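Local coordinates for extracellular solute-binding protein family 1 (Pseudothermotoga lettingae, PDB 5CI5), which binds alpha-D-tagatopyranose in its pocket and probably delivers such sugars to an ABC transporter as its extracellular solute-binding component, at residues W116-P121 and S296-W301; A84-W89 and P121-K126; C138-Y143 and F361-H366. All coordinates share one frame; numbering follows the deposited sequence.

Contact 1: residues W116-P121 and S296-W301; sequences WPNLWP and SVLGGW. With T6T (alpha-D-tagatopyranose), chain C.
The flat amide of N118 turns its ND2 end onto L298, 3.9 Å from the methyl CD1, while the indole of W301 turns an edge to the sugar: T6T O2 lies in its plane, beside NE1. W89 meets this indole edge-to-face, and the ring of Y135 also comes against it. The two segments belong to the fold of the periplasmic binding proteins, in which a solute, here a sugar, is held in a cleft between two lobes. W116-P121 is a loop with short turns ahead of strand 124-125; S296-W301 leads into strand 298-304 of the large mixed sheet. Across the contact the packing is small and without hydrogen bonds. L119 CD2 approaches L298 CD1 at 3.9 Å, the two leucine side chains meeting at a slant. L298 CD1 is thus shared by N118 ND2 and L119 CD2, while L298 CD2 sits 4.0 Å from the carbonyl oxygen N118 O. For N118, CG lies between its backbone N and carbonyl carbon (chi1 56°), which carries the amide over L298. F364 and T136 help to enclose this leucine. The side of the strand remote from the loop serves the ligand. G299 brings no side chain, and its CA passes 3.4 Å from T6T O4. G300, in backbone angles suited to glycine, donates from its N to T6T O4 at 3.0 Å with a nearly straight N-H...O angle of 171°. The bare backbone can thus come close enough to act as a sugar donor, with L298 facing the loop behind it. One residue on, W301 NE1 donates to T6T O2 at 2.9 Å, and the bond bends to 160°.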
loop_
_atom_site.group_PDB
_atom_site.type_symbol
_atom_site.label_atom_id
_atom_site.label_comp_id
_atom_site.label_asym_id
_atom_site.label_seq_id
_atom_site.Cartn_x
_atom_site.Cartn_y
_atom_site.Cartn_z
ATOM N N TRP A 116 -1.283 -3.704 -15.961
ATOM C CA TRP A 116 -2.142 -2.521 -15.944
ATOM C C TRP A 116 -1.312 -1.270 -16.250
ATOM O O TRP A 116 -0.309 -1.019 -15.606
ATOM C CB TRP A 116 -2.834 -2.350 -14.606
ATOM C CG TRP A 116 -3.782 -3.432 -14.220
ATOM C CD1 TRP A 116 -3.554 -4.416 -13.316
ATOM C CD2 TRP A 116 -5.118 -3.628 -14.709
ATOM N NE1 TRP A 116 -4.663 -5.225 -13.216
ATOM C CE2 TRP A 116 -5.639 -4.755 -14.054
ATOM C CE3 TRP A 116 -5.923 -2.952 -15.637
ATOM C CZ2 TRP A 116 -6.939 -5.228 -14.288
ATOM C CZ3 TRP A 116 -7.221 -3.437 -15.877
ATOM C CH2 TRP A 116 -7.702 -4.557 -15.208
ATOM N N PRO A 117 -1.740 -0.469 -17.225
ATOM C CA PRO A 117 -0.827 0.581 -17.697
ATOM C C PRO A 117 -0.556 1.709 -16.726
ATOM O O PRO A 117 0.480 2.378 -16.895
ATOM C CB PRO A 117 -1.532 1.145 -18.941
ATOM C CG PRO A 117 -2.593 0.238 -19.264
ATOM C CD PRO A 117 -2.932 -0.593 -18.077
ATOM N N ASN A 118 -1.449 1.947 -15.769
ATOM C CA ASN A 118 -1.223 2.993 -14.807
ATOM C C ASN A 118 -0.098 2.622 -13.875
ATOM O O ASN A 118 0.379 3.453 -13.118
ATOM C CB ASN A 118 -2.504 3.308 -14.030
ATOM C CG ASN A 118 -3.116 2.092 -13.341
ATOM O OD1 ASN A 118 -3.117 0.967 -13.875
ATOM N ND2 ASN A 118 -3.690 2.325 -12.158
ATOM N N LEU A 119 0.362 1.373 -13.945
ATOM C CA LEU A 119 1.470 0.972 -13.083
ATOM C C LEU A 119 2.835 1.357 -13.672
ATOM O O LEU A 119 3.808 1.463 -12.927
ATOM C CB LEU A 119 1.431 -0.548 -12.816
ATOM C CG LEU A 119 0.125 -1.021 -12.156
ATOM C CD1 LEU A 119 0.115 -2.549 -11.959
ATOM C CD2 LEU A 119 -0.108 -0.288 -10.814
ATOM N N TRP A 120 2.947 1.531 -14.988
ATOM C CA TRP A 120 4.292 1.759 -15.526
ATOM C C TRP A 120 4.921 3.055 -15.026
ATOM O O TRP A 120 6.092 3.052 -14.711
ATOM C CB TRP A 120 4.285 1.720 -17.047
ATOM C CG TRP A 120 4.066 0.345 -17.594
ATOM C CD1 TRP A 120 3.108 -0.040 -18.485
ATOM C CD2 TRP A 120 4.812 -0.841 -17.273
ATOM N NE1 TRP A 120 3.218 -1.393 -18.752
ATOM C CE2 TRP A 120 4.245 -1.906 -18.006
ATOM C CE3 TRP A 120 5.892 -1.102 -16.435
ATOM C CZ2 TRP A 120 4.737 -3.214 -17.934
ATOM C CZ3 TRP A 120 6.385 -2.396 -16.360
ATOM C CH2 TRP A 120 5.810 -3.439 -17.114
ATOM N N PRO A 121 4.138 4.151 -14.877
ATOM C CA PRO A 121 4.792 5.363 -14.368
ATOM C C PRO A 121 5.412 5.203 -12.973
ATOM O O PRO A 121 6.371 5.921 -12.643
ATOM C CB PRO A 121 3.649 6.396 -14.370
ATOM C CG PRO A 121 2.760 5.932 -15.464
ATOM C CD PRO A 121 2.774 4.437 -15.363
ATOM N N SER A 296 -9.000 7.455 -3.927
ATOM C CA SER A 296 -8.287 6.244 -3.603
ATOM C C SER A 296 -6.838 6.504 -3.946
ATOM O O SER A 296 -6.548 7.358 -4.786
ATOM C CB SER A 296 -8.847 5.045 -4.374
ATOM O OG SER A 296 -8.161 3.836 -4.069
ATOM N N VAL A 297 -5.937 5.800 -3.272
ATOM C CA VAL A 297 -4.505 5.867 -3.550
ATOM C C VAL A 297 -4.031 4.494 -4.058
ATOM O O VAL A 297 -4.441 3.444 -3.536
ATOM C CB VAL A 297 -3.667 6.290 -2.297
ATOM C CG1 VAL A 297 -2.180 6.313 -2.598
ATOM C CG2 VAL A 297 -4.127 7.668 -1.803
ATOM N N LEU A 298 -3.173 4.537 -5.076
ATOM C CA LEU A 298 -2.600 3.382 -5.745
ATOM C C LEU A 298 -1.424 2.820 -4.937
ATOM O O LEU A 298 -0.610 3.586 -4.383
ATOM C CB LEU A 298 -2.107 3.816 -7.123
ATOM C CG LEU A 298 -1.462 2.803 -8.055
ATOM C CD1 LEU A 298 -2.492 1.761 -8.468
ATOM C CD2 LEU A 298 -0.911 3.533 -9.285
ATOM N N GLY A 299 -1.307 1.500 -4.895
ATOM C CA GLY A 299 -0.167 0.861 -4.266
ATOM C C GLY A 299 0.209 -0.474 -4.883
ATOM O O GLY A 299 -0.351 -0.913 -5.891
ATOM N N GLY A 300 1.201 -1.116 -4.258
ATOM C CA GLY A 300 1.675 -2.408 -4.704
ATOM C C GLY A 300 3.186 -2.531 -4.595
ATOM O O GLY A 300 3.853 -1.681 -3.964
ATOM N N TRP A 301 3.718 -3.586 -5.217
ATOM C CA TRP A 301 5.149 -3.893 -5.177
ATOM C C TRP A 301 5.639 -4.324 -6.551
ATOM O O TRP A 301 4.926 -5.016 -7.271
ATOM C CB TRP A 301 5.455 -4.989 -4.155
ATOM C CG TRP A 301 5.135 -4.515 -2.789
ATOM C CD1 TRP A 301 3.897 -4.444 -2.230
ATOM C CD2 TRP A 301 6.041 -3.948 -1.836
ATOM N NE1 TRP A 301 3.971 -3.868 -0.988
ATOM C CE2 TRP A 301 5.279 -3.560 -0.725
ATOM C CE3 TRP A 301 7.425 -3.723 -1.823
ATOM C CZ2 TRP A 301 5.851 -2.989 0.412
ATOM C CZ3 TRP A 301 7.984 -3.148 -0.700
ATOM C CH2 TRP A 301 7.194 -2.766 0.392
HETATM O O3 T6T C . -0.108 -0.621 -0.955
HETATM C C3 T6T C . 1.098 -1.312 -0.647
HETATM C C4 T6T C . 2.249 -0.307 -0.639
HETATM O O4 T6T C . 2.281 0.412 -1.880
HETATM C C5 T6T C . 2.043 0.633 0.528
HETATM O O5 T6T C . 3.102 1.590 0.586
HETATM C C6 T6T C . 1.943 -0.154 1.830
HETATM O O6 T6T C . 0.842 -1.058 1.743
HETATM C C2 T6T C . 0.958 -2.000 0.672
HETATM O O2 T6T C . 2.099 -2.837 0.899
HETATM C C1 T6T C . -0.309 -2.883 0.714
HETATM O O1 T6T C . -0.376 -3.806 -0.311
#

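Contact 2: residues A84-W89 and P121-K126; sequences ADLGGW and PTVTYK. With T6T (alpha-D-tagatopyranose), chain C.
An Asx turn at the end of strand 81-85 forms part of the tagatose pocket and sets L86 against T122 and V123. D85 OD1 accepts from G87 N at 2.8 Å, a bond that arrives 38° out of the carboxylate plane. The same oxygen takes a hydrogen from T6T O4 at 2.6 Å, and D85 OD2 takes one from T6T O5 at 2.7 Å. Both carboxylate oxygens therefore grip neighbouring hydroxyls of the sugar, and the turn helps to fix the rotation of the group. D85 CB lies over the centre of one face of the W89 ring. G87 is also the centre of an inverse gamma turn, and G88 takes the N-cap position of helix 89-95. Behind this pocket wall the side-chain packing is mainly apolar, with water bridging the backbones. The CD2 branch of L86 reaches between the two partners and meets V123 CG1, with L86 CD2 to V123 CG1 at 3.6 Å. That methyl also presses on the hydroxyl oxygen of T122, with L86 CD2 to T122 OG1 at 3.4 Å; the polar need of OG1 is met by L119 O. No direct hydrogen bond spans the segments, but two waters do. Water 1 donates to D85 O at 2.8 Å and also to T122 O. Water 2 donates to L86 O at 3.1 Å, while its other hydrogen goes to T122 O at 2.9 Å, so this one carbonyl oxygen accepts from both waters.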
loop_
_atom_site.group_PDB
_atom_site.type_symbol
_atom_site.label_atom_id
_atom_site.label_comp_id
_atom_site.label_asym_id
_atom_site.label_seq_id
_atom_site.Cartn_x
_atom_site.Cartn_y
_atom_site.Cartn_z
ATOM N N ALA A 84 10.164 -3.954 -4.232
ATOM C CA ALA A 84 10.276 -2.507 -4.041
ATOM C C ALA A 84 8.875 -1.919 -4.173
ATOM O O ALA A 84 8.117 -2.258 -5.097
ATOM C CB ALA A 84 11.234 -1.873 -5.038
ATOM N N ASP A 85 8.521 -1.060 -3.238
ATOM C CA ASP A 85 7.188 -0.428 -3.193
ATOM C C ASP A 85 6.927 0.418 -4.448
ATOM O O ASP A 85 7.760 1.197 -4.877
ATOM C CB ASP A 85 7.101 0.406 -1.909
ATOM C CG ASP A 85 5.700 0.697 -1.477
ATOM O OD1 ASP A 85 4.820 0.963 -2.338
ATOM O OD2 ASP A 85 5.475 0.666 -0.242
ATOM N N LEU A 86 5.748 0.246 -5.042
ATOM C CA LEU A 86 5.340 1.100 -6.147
ATOM C C LEU A 86 5.222 2.568 -5.730
ATOM O O LEU A 86 5.207 3.467 -6.585
ATOM C CB LEU A 86 4.022 0.599 -6.733
ATOM C CG LEU A 86 4.046 -0.789 -7.389
ATOM C CD1 LEU A 86 2.692 -1.025 -8.055
ATOM C CD2 LEU A 86 5.186 -0.948 -8.395
ATOM N N GLY A 87 5.158 2.821 -4.427
ATOM C CA GLY A 87 5.094 4.173 -3.901
ATOM C C GLY A 87 6.447 4.853 -3.812
ATOM O O GLY A 87 6.944 5.150 -2.718
ATOM N N GLY A 88 7.036 5.118 -4.973
ATOM C CA GLY A 88 8.198 5.987 -5.071
ATOM C C GLY A 88 9.564 5.356 -4.914
ATOM O O GLY A 88 10.593 6.030 -5.123
ATOM N N TRP A 89 9.642 4.099 -4.498
ATOM C CA TRP A 89 10.976 3.545 -4.261
ATOM C C TRP A 89 11.766 3.363 -5.556
ATOM O O TRP A 89 12.984 3.551 -5.556
ATOM C CB TRP A 89 10.935 2.197 -3.553
ATOM C CG TRP A 89 10.309 2.157 -2.186
ATOM C CD1 TRP A 89 9.508 3.113 -1.578
ATOM C CD2 TRP A 89 10.437 1.092 -1.241
ATOM N NE1 TRP A 89 9.121 2.673 -0.339
ATOM C CE2 TRP A 89 9.680 1.445 -0.101
ATOM C CE3 TRP A 89 11.126 -0.117 -1.246
ATOM C CZ2 TRP A 89 9.581 0.615 1.006
ATOM C CZ3 TRP A 89 11.020 -0.948 -0.148
ATOM C CH2 TRP A 89 10.262 -0.572 0.966
ATOM N N PRO A 121 4.138 4.151 -14.877
ATOM C CA PRO A 121 4.792 5.363 -14.368
ATOM C C PRO A 121 5.412 5.203 -12.973
ATOM O O PRO A 121 6.371 5.921 -12.643
ATOM C CB PRO A 121 3.649 6.396 -14.370
ATOM C CG PRO A 121 2.760 5.932 -15.464
ATOM C CD PRO A 121 2.774 4.437 -15.363
ATOM N N THR A 122 4.893 4.275 -12.163
ATOM C CA THR A 122 5.376 4.094 -10.801
ATOM C C THR A 122 6.766 3.470 -10.721
ATOM O O THR A 122 7.411 3.548 -9.665
ATOM C CB THR A 122 4.427 3.205 -9.957
ATOM O OG1 THR A 122 4.561 1.825 -10.336
ATOM C CG2 THR A 122 2.964 3.637 -10.107
ATOM N N VAL A 123 7.223 2.852 -11.817
ATOM C CA VAL A 123 8.519 2.173 -11.843
ATOM C C VAL A 123 9.431 2.746 -12.931
ATOM O O VAL A 123 10.419 2.090 -13.327
ATOM C CB VAL A 123 8.375 0.644 -12.053
ATOM C CG1 VAL A 123 7.681 -0.013 -10.861
ATOM C CG2 VAL A 123 7.622 0.321 -13.363
ATOM N N THR A 124 9.119 3.971 -13.368
ATOM C CA THR A 124 9.829 4.633 -14.452
ATOM C C THR A 124 10.661 5.811 -13.938
ATOM O O THR A 124 10.218 6.597 -13.087
ATOM C CB THR A 124 8.832 5.103 -15.546
ATOM O OG1 THR A 124 8.194 3.966 -16.128
ATOM C CG2 THR A 124 9.542 5.873 -16.656
ATOM N N TYR A 125 11.895 5.885 -14.434
ATOM C CA TYR A 125 12.787 7.010 -14.166
ATOM C C TYR A 125 13.347 7.462 -15.523
ATOM O O TYR A 125 13.952 6.666 -16.242
ATOM C CB TYR A 125 13.915 6.600 -13.188
ATOM C CG TYR A 125 14.972 7.655 -13.028
ATOM C CD1 TYR A 125 14.716 8.807 -12.291
ATOM C CD2 TYR A 125 16.229 7.527 -13.644
ATOM C CE1 TYR A 125 15.683 9.810 -12.160
ATOM C CE2 TYR A 125 17.197 8.523 -13.522
ATOM C CZ TYR A 125 16.903 9.679 -12.784
ATOM O OH TYR A 125 17.812 10.710 -12.618
ATOM N N LYS A 126 13.116 8.718 -15.885
ATOM C CA LYS A 126 13.583 9.262 -17.184
ATOM C C LYS A 126 13.245 8.336 -18.360
ATOM O O LYS A 126 14.079 8.030 -19.226
ATOM C CB LYS A 126 15.085 9.559 -17.143
ATOM C CG LYS A 126 15.515 10.455 -16.012
ATOM C CD LYS A 126 14.759 11.768 -15.956
ATOM C CE LYS A 126 15.290 12.707 -14.872
ATOM N NZ LYS A 126 14.411 13.925 -14.751
HETATM O O3 T6T C . -0.108 -0.621 -0.955
HETATM C C3 T6T C . 1.098 -1.312 -0.647
HETATM C C4 T6T C . 2.249 -0.307 -0.639
HETATM O O4 T6T C . 2.281 0.412 -1.880
HETATM C C5 T6T C . 2.043 0.633 0.528
HETATM O O5 T6T C . 3.102 1.590 0.586
HETATM C C6 T6T C . 1.943 -0.154 1.830
HETATM O O6 T6T C . 0.842 -1.058 1.743
HETATM C C2 T6T C . 0.958 -2.000 0.672
HETATM O O2 T6T C . 2.099 -2.837 0.899
HETATM C C1 T6T C . -0.309 -2.883 0.714
HETATM O O1 T6T C . -0.376 -3.806 -0.311
HETATM O O HOH W 1 8.327 2.723 -7.121
HETATM O O HOH W 2 6.761 5.800 -7.907
#

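Contact 3: residues C138-Y143 and F361-H366; sequences CRLLLY and FETFPH. With T6T (alpha-D-tagatopyranose), chain C.
R139 NH2 is shared between two oxygens: it donates to T6T O6 at 3.0 Å with an almost straight angle of 171°, and forms a salt bridge with E247 OE1. Its partner NH1 gives the shorter bond, 2.8 Å to T6T O3, which lies in the guanidinium plane at its edge. The side chain runs extended from CG to NE, carrying the charge into the cleft. Its neighbours on the chain face the opposite way, onto helix 355-363 and the 3-10 turn 364-366. A chi1 of 63° turns C138 SG onto the F364 backbone, 3.9 Å from F364 CA. C138 CB comes to the edge of the F364 ring, 4.2 Å from CD1. Further along, L140 CD2 touches T363 CG2 at 3.9 Å, the two side chains lying alongside each other and running opposite ways; T363 OG1 is bonded to I359 O. Entering strand 140-144 of the three-stranded sheet, the segment thus alternates faces. The bonds to the sugar give R139 a directed, charged grip, whereas the helix and its following turn are held by methyl, sulfur and ring-edge packing without a hydrogen bond across it.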
loop_
_atom_site.group_PDB
_atom_site.type_symbol
_atom_site.label_atom_id
_atom_site.label_comp_id
_atom_site.label_asym_id
_atom_site.label_seq_id
_atom_site.Cartn_x
_atom_site.Cartn_y
_atom_site.Cartn_z
ATOM N N CYS A 138 -5.534 -0.841 -4.563
ATOM C CA CYS A 138 -5.884 0.548 -4.290
ATOM C C CYS A 138 -6.506 0.541 -2.907
ATOM O O CYS A 138 -6.867 -0.520 -2.374
ATOM C CB CYS A 138 -6.826 1.148 -5.349
ATOM S SG CYS A 138 -8.426 0.387 -5.498
ATOM N N ARG A 139 -6.583 1.715 -2.302
ATOM C CA ARG A 139 -7.039 1.791 -0.917
ATOM C C ARG A 139 -8.483 2.201 -0.805
ATOM O O ARG A 139 -8.988 3.066 -1.539
ATOM C CB ARG A 139 -6.140 2.729 -0.110
ATOM C CG ARG A 139 -5.018 1.983 0.589
ATOM C CD ARG A 139 -3.929 2.853 1.185
ATOM N NE ARG A 139 -3.115 2.051 2.107
ATOM C CZ ARG A 139 -2.137 1.226 1.745
ATOM N NH1 ARG A 139 -1.798 1.116 0.466
ATOM N NH2 ARG A 139 -1.481 0.520 2.671
ATOM N N LEU A 140 -9.125 1.524 0.133
ATOM C CA LEU A 140 -10.576 1.541 0.325
ATOM C C LEU A 140 -10.917 1.500 1.800
ATOM O O LEU A 140 -10.037 1.307 2.648
ATOM C CB LEU A 140 -11.225 0.344 -0.375
ATOM C CG LEU A 140 -10.972 0.194 -1.872
ATOM C CD1 LEU A 140 -11.247 -1.233 -2.301
ATOM C CD2 LEU A 140 -11.837 1.158 -2.637
ATOM N N LEU A 141 -12.198 1.682 2.093
ATOM C CA LEU A 141 -12.704 1.355 3.418
ATOM C C LEU A 141 -12.820 -0.164 3.519
ATOM O O LEU A 141 -13.508 -0.792 2.716
ATOM C CB LEU A 141 -14.045 2.013 3.667
ATOM C CG LEU A 141 -14.645 1.801 5.037
ATOM C CD1 LEU A 141 -13.905 2.636 6.072
ATOM C CD2 LEU A 141 -16.134 2.119 5.040
ATOM N N LEU A 142 -12.120 -0.717 4.504
ATOM C CA LEU A 142 -12.269 -2.111 4.951
ATOM C C LEU A 142 -13.138 -2.119 6.190
ATOM O O LEU A 142 -12.884 -1.343 7.101
ATOM C CB LEU A 142 -10.881 -2.698 5.256
ATOM C CG LEU A 142 -10.796 -4.149 5.713
ATOM C CD1 LEU A 142 -11.126 -5.118 4.580
ATOM C CD2 LEU A 142 -9.374 -4.424 6.247
ATOM N N TYR A 143 -14.176 -2.952 6.229
ATOM C CA TYR A 143 -15.059 -2.910 7.376
ATOM C C TYR A 143 -15.659 -4.262 7.715
ATOM O O TYR A 143 -15.726 -5.165 6.883
ATOM C CB TYR A 143 -16.164 -1.862 7.138
ATOM C CG TYR A 143 -17.155 -2.186 6.038
ATOM C CD1 TYR A 143 -16.868 -1.883 4.704
ATOM C CD2 TYR A 143 -18.396 -2.754 6.330
ATOM C CE1 TYR A 143 -17.767 -2.162 3.701
ATOM C CE2 TYR A 143 -19.304 -3.039 5.323
ATOM C CZ TYR A 143 -18.989 -2.732 4.018
ATOM O OH TYR A 143 -19.883 -3.011 3.009
ATOM N N PHE A 361 -12.040 -3.150 -8.818
ATOM C CA PHE A 361 -11.785 -2.949 -10.236
ATOM C C PHE A 361 -12.368 -1.622 -10.743
ATOM O O PHE A 361 -11.771 -0.994 -11.617
ATOM C CB PHE A 361 -12.336 -4.129 -11.036
ATOM C CG PHE A 361 -11.557 -5.417 -10.839
ATOM C CD1 PHE A 361 -10.173 -5.415 -10.722
ATOM C CD2 PHE A 361 -12.223 -6.629 -10.765
ATOM C CE1 PHE A 361 -9.473 -6.594 -10.525
ATOM C CE2 PHE A 361 -11.535 -7.816 -10.578
ATOM C CZ PHE A 361 -10.157 -7.800 -10.452
ATOM N N GLU A 362 -13.512 -1.192 -10.191
ATOM C CA GLU A 362 -14.119 0.073 -10.572
ATOM C C GLU A 362 -13.355 1.274 -10.045
ATOM O O GLU A 362 -13.301 2.304 -10.700
ATOM C CB GLU A 362 -15.570 0.119 -10.085
ATOM C CG GLU A 362 -16.483 -0.632 -11.004
ATOM C CD GLU A 362 -16.485 -0.032 -12.412
ATOM O OE1 GLU A 362 -16.892 1.144 -12.567
ATOM O OE2 GLU A 362 -16.040 -0.727 -13.347
ATOM N N THR A 363 -12.749 1.127 -8.870
ATOM C CA THR A 363 -12.066 2.240 -8.209
ATOM C C THR A 363 -10.621 2.416 -8.701
ATOM O O THR A 363 -10.128 3.539 -8.860
ATOM C CB THR A 363 -12.079 2.020 -6.688
ATOM O OG1 THR A 363 -13.438 1.957 -6.239
ATOM C CG2 THR A 363 -11.391 3.126 -5.954
ATOM N N PHE A 364 -9.952 1.285 -8.931
ATOM C CA PHE A 364 -8.521 1.247 -9.257
ATOM C C PHE A 364 -8.062 2.274 -10.313
ATOM O O PHE A 364 -7.068 2.948 -10.125
ATOM C CB PHE A 364 -8.195 -0.198 -9.684
ATOM C CG PHE A 364 -6.761 -0.443 -10.055
ATOM C CD1 PHE A 364 -5.789 -0.559 -9.075
ATOM C CD2 PHE A 364 -6.391 -0.589 -11.378
ATOM C CE1 PHE A 364 -4.480 -0.804 -9.408
ATOM C CE2 PHE A 364 -5.075 -0.840 -11.717
ATOM C CZ PHE A 364 -4.116 -0.944 -10.742
ATOM N N PRO A 365 -8.791 2.391 -11.442
ATOM C CA PRO A 365 -8.295 3.287 -12.501
ATOM C C PRO A 365 -8.244 4.751 -12.071
ATOM O O PRO A 365 -7.488 5.533 -12.659
ATOM C CB PRO A 365 -9.305 3.110 -13.635
ATOM C CG PRO A 365 -10.126 1.941 -13.286
ATOM C CD PRO A 365 -9.998 1.651 -11.841
ATOM N N HIS A 366 -9.033 5.110 -11.069
ATOM C CA HIS A 366 -9.037 6.483 -10.553
ATOM C C HIS A 366 -8.069 6.722 -9.408
ATOM O O HIS A 366 -7.941 7.858 -8.929
ATOM C CB HIS A 366 -10.430 6.865 -10.075
ATOM C CG HIS A 366 -11.460 6.882 -11.162
ATOM N ND1 HIS A 366 -11.389 7.744 -12.237
ATOM C CD2 HIS A 366 -12.584 6.148 -11.337
ATOM C CE1 HIS A 366 -12.423 7.529 -13.035
ATOM N NE2 HIS A 366 -13.166 6.572 -12.509
HETATM O O3 T6T C . -0.108 -0.621 -0.955
HETATM C C3 T6T C . 1.098 -1.312 -0.647
HETATM C C4 T6T C . 2.249 -0.307 -0.639
HETATM O O4 T6T C . 2.281 0.412 -1.880
HETATM C C5 T6T C . 2.043 0.633 0.528
HETATM O O5 T6T C . 3.102 1.590 0.586
HETATM C C6 T6T C . 1.943 -0.154 1.830
HETATM O O6 T6T C . 0.842 -1.058 1.743
HETATM C C2 T6T C . 0.958 -2.000 0.672
HETATM O O2 T6T C . 2.099 -2.837 0.899
HETATM C C1 T6T C . -0.309 -2.883 0.714
HETATM O O1 T6T C . -0.376 -3.806 -0.311
#

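All three contacts are largely buried, though N118 and T363 are partly exposed, and each has one segment that carries a pocket residue. Contacts 1 and 2 hold the same sheet: strands 298-304 and 81-85 are neighbours in it, G300 O probably accepts from L86 N, and P121 is common to both. Contact 3 lies where strand 128-138 of that sheet gives way to strand 140-144 of the small one. It meets contact 1 where L298 packs on F364, and R139 N and O are probably hydrogen-bonded to V297 O and S296 OG. The sugar is served by backbone and indole N-H in contact 1, carboxylate in contact 2 and guanidinium in contact 3; bridging waters join the segments of contact 2.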